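Local coordinates for uridylate-specific endoribonuclease nsp11 (Prrsv 16244b, PDB 5EYI), which is an arterivirus endoribonuclease that probably cuts RNA at uridylates, trimming the viral polyuridine stretches that would otherwise alert host double-stranded RNA sensors, at residues E189-P194 with W201-D206. The protein carries 1 engineered substitution. Residues are numbered along the deposited sequence; the frame is centred on the assembly and turned at random.
Sequences EAYLHP and WKMMLD
Two groups share the Tyr191 ring: Met203 lies over one face, while the indole of Trp201 meets its edge with one of its own faces. CD1 of Tyr191 stands 3.4 Å from CD2 of Trp201, and the T-shaped pair has its planes at 70°. Beside this edge, CB of Tyr191 sits over the five-membered ring as a CH-pi contact, 3.8 Å from the centroid. Tyr191 CG is anti to the carbonyl carbon (chi1 -54°), which swings the ring until its CD1 edge meets the indole. Met203 comes from the opposite direction, its SD 4.1 Å from the Tyr191 ring centroid in a Met-aromatic contact; the chain bends at its last torsion and carries CE to 3.8 Å from Tyr191 CE2. The one polar link is weak: Trp201 NE1 donates to Tyr191 O over 2.9 Å, bent to 129° at the hydrogen. The loop after strand 173-180 is thus laid on strand 198-205, the first strand of the three-stranded antiparallel sheet of the NendoU domain, with Leu212 of the next strand also touching Tyr191. Tyr191 is therefore held between indole and sulfur mainly by packing, and the bent NE1 bond probably contributes little directional hold.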
loop_
_atom_site.group_PDB
_atom_site.type_symbol
_atom_site.label_atom_id
_atom_site.label_comp_id
_atom_site.label_asym_id
_atom_site.label_seq_id
_atom_site.Cartn_x
_atom_site.Cartn_y
_atom_site.Cartn_z
ATOM N N GLU A 189 5.658 -8.750 -9.545
ATOM C CA GLU A 189 4.411 -9.463 -9.941
ATOM C C GLU A 189 3.651 -10.082 -8.775
ATOM O O GLU A 189 2.433 -9.940 -8.678
ATOM C CB GLU A 189 4.710 -10.596 -10.938
ATOM C CG GLU A 189 4.737 -10.212 -12.412
ATOM C CD GLU A 189 5.339 -11.302 -13.318
ATOM O OE1 GLU A 189 5.988 -12.257 -12.811
ATOM O OE2 GLU A 189 5.180 -11.205 -14.560
ATOM N N ALA A 190 4.380 -10.763 -7.896
ATOM C CA ALA A 190 3.798 -11.426 -6.729
ATOM C C ALA A 190 3.105 -10.475 -5.742
ATOM O O ALA A 190 2.286 -10.921 -4.917
ATOM C CB ALA A 190 4.862 -12.240 -6.006
ATOM N N TYR A 191 3.429 -9.184 -5.816
ATOM C CA TYR A 191 2.814 -8.167 -4.953
ATOM C C TYR A 191 1.663 -7.391 -5.592
ATOM O O TYR A 191 0.965 -6.658 -4.887
ATOM C CB TYR A 191 3.882 -7.175 -4.510
ATOM C CG TYR A 191 5.081 -7.816 -3.848
ATOM C CD1 TYR A 191 5.005 -8.299 -2.550
ATOM C CD2 TYR A 191 6.286 -7.942 -4.520
ATOM C CE1 TYR A 191 6.095 -8.886 -1.935
ATOM C CE2 TYR A 191 7.388 -8.526 -3.917
ATOM C CZ TYR A 191 7.288 -8.995 -2.622
ATOM O OH TYR A 191 8.371 -9.567 -2.010
ATOM N N LEU A 192 1.450 -7.561 -6.899
ATOM C CA LEU A 192 0.527 -6.705 -7.655
ATOM C C LEU A 192 -0.911 -7.211 -7.782
ATOM O O LEU A 192 -1.705 -6.572 -8.473
ATOM C CB LEU A 192 1.084 -6.437 -9.063
ATOM C CG LEU A 192 2.434 -5.720 -9.148
ATOM C CD1 LEU A 192 2.792 -5.451 -10.603
ATOM C CD2 LEU A 192 2.455 -4.431 -8.333
ATOM N N HIS A 193 -1.270 -8.317 -7.126
ATOM C CA HIS A 193 -2.635 -8.854 -7.233
ATOM C C HIS A 193 -3.248 -9.123 -5.866
ATOM O O HIS A 193 -3.588 -10.262 -5.550
ATOM C CB HIS A 193 -2.632 -10.116 -8.101
ATOM C CG HIS A 193 -1.932 -9.930 -9.407
ATOM N ND1 HIS A 193 -2.444 -9.147 -10.419
ATOM C CD2 HIS A 193 -0.733 -10.383 -9.848
ATOM C CE1 HIS A 193 -1.602 -9.146 -11.439
ATOM N NE2 HIS A 193 -0.555 -9.886 -11.117
ATOM N N PRO A 194 -3.398 -8.070 -5.042
ATOM C CA PRO A 194 -3.951 -8.287 -3.713
ATOM C C PRO A 194 -5.452 -8.591 -3.770
ATOM O O PRO A 194 -6.162 -8.092 -4.651
ATOM C CB PRO A 194 -3.696 -6.952 -3.014
ATOM C CG PRO A 194 -3.811 -5.949 -4.111
ATOM C CD PRO A 194 -3.216 -6.631 -5.321
ATOM N N TRP A 201 2.898 -3.550 1.297
ATOM C CA TRP A 201 3.902 -4.597 1.479
ATOM C C TRP A 201 5.186 -4.006 2.065
ATOM O O TRP A 201 5.588 -2.909 1.679
ATOM C CB TRP A 201 4.243 -5.246 0.146
ATOM C CG TRP A 201 3.120 -5.918 -0.572
ATOM C CD1 TRP A 201 2.375 -5.408 -1.601
ATOM C CD2 TRP A 201 2.645 -7.248 -0.356
ATOM N NE1 TRP A 201 1.453 -6.339 -2.033
ATOM C CE2 TRP A 201 1.601 -7.479 -1.292
ATOM C CE3 TRP A 201 2.998 -8.271 0.537
ATOM C CZ2 TRP A 201 0.901 -8.690 -1.352
ATOM C CZ3 TRP A 201 2.306 -9.475 0.478
ATOM C CH2 TRP A 201 1.267 -9.675 -0.461
ATOM N N LYS A 202 5.832 -4.722 2.980
ATOM C CA LYS A 202 7.176 -4.346 3.450
ATOM C C LYS A 202 8.216 -5.218 2.758
ATOM O O LYS A 202 8.070 -6.435 2.709
ATOM C CB LYS A 202 7.309 -4.492 4.968
ATOM C CG LYS A 202 6.724 -3.337 5.763
ATOM C CD LYS A 202 7.650 -2.893 6.900
ATOM C CE LYS A 202 7.697 -3.905 8.037
ATOM N NZ LYS A 202 8.691 -3.524 9.080
ATOM N N MET A 203 9.253 -4.597 2.211
ATOM C CA MET A 203 10.323 -5.343 1.545
ATOM C C MET A 203 11.584 -4.503 1.493
ATOM O O MET A 203 11.627 -3.386 2.012
ATOM C CB MET A 203 9.884 -5.802 0.137
ATOM C CG MET A 203 9.504 -4.679 -0.817
ATOM S SD MET A 203 8.672 -5.265 -2.314
ATOM C CE MET A 203 10.076 -5.942 -3.174
ATOM N N MET A 204 12.625 -5.064 0.903
ATOM C CA MET A 204 13.868 -4.355 0.721
ATOM C C MET A 204 14.146 -4.148 -0.761
ATOM O O MET A 204 13.836 -5.012 -1.595
ATOM C CB MET A 204 15.011 -5.095 1.414
ATOM C CG MET A 204 15.055 -4.847 2.918
ATOM S SD MET A 204 16.505 -5.617 3.636
ATOM C CE MET A 204 16.908 -4.476 4.955
ATOM N N LEU A 205 14.703 -2.971 -1.059
ATOM C CA LEU A 205 15.193 -2.602 -2.382
ATOM C C LEU A 205 16.604 -2.086 -2.185
ATOM O O LEU A 205 16.803 -1.107 -1.453
ATOM C CB LEU A 205 14.306 -1.525 -2.995
ATOM C CG LEU A 205 14.766 -0.813 -4.267
ATOM C CD1 LEU A 205 15.218 -1.776 -5.354
ATOM C CD2 LEU A 205 13.630 0.050 -4.781
ATOM N N ASP A 206 17.582 -2.761 -2.800
ATOM C CA ASP A 206 19.012 -2.465 -2.588
ATOM C C ASP A 206 19.380 -2.499 -1.095
ATOM O O ASP A 206 20.166 -1.684 -0.633
ATOM C CB ASP A 206 19.391 -1.096 -3.207
ATOM C CG ASP A 206 19.114 -1.020 -4.701
ATOM O OD1 ASP A 206 19.264 -2.051 -5.392
ATOM O OD2 ASP A 206 18.773 0.079 -5.198
#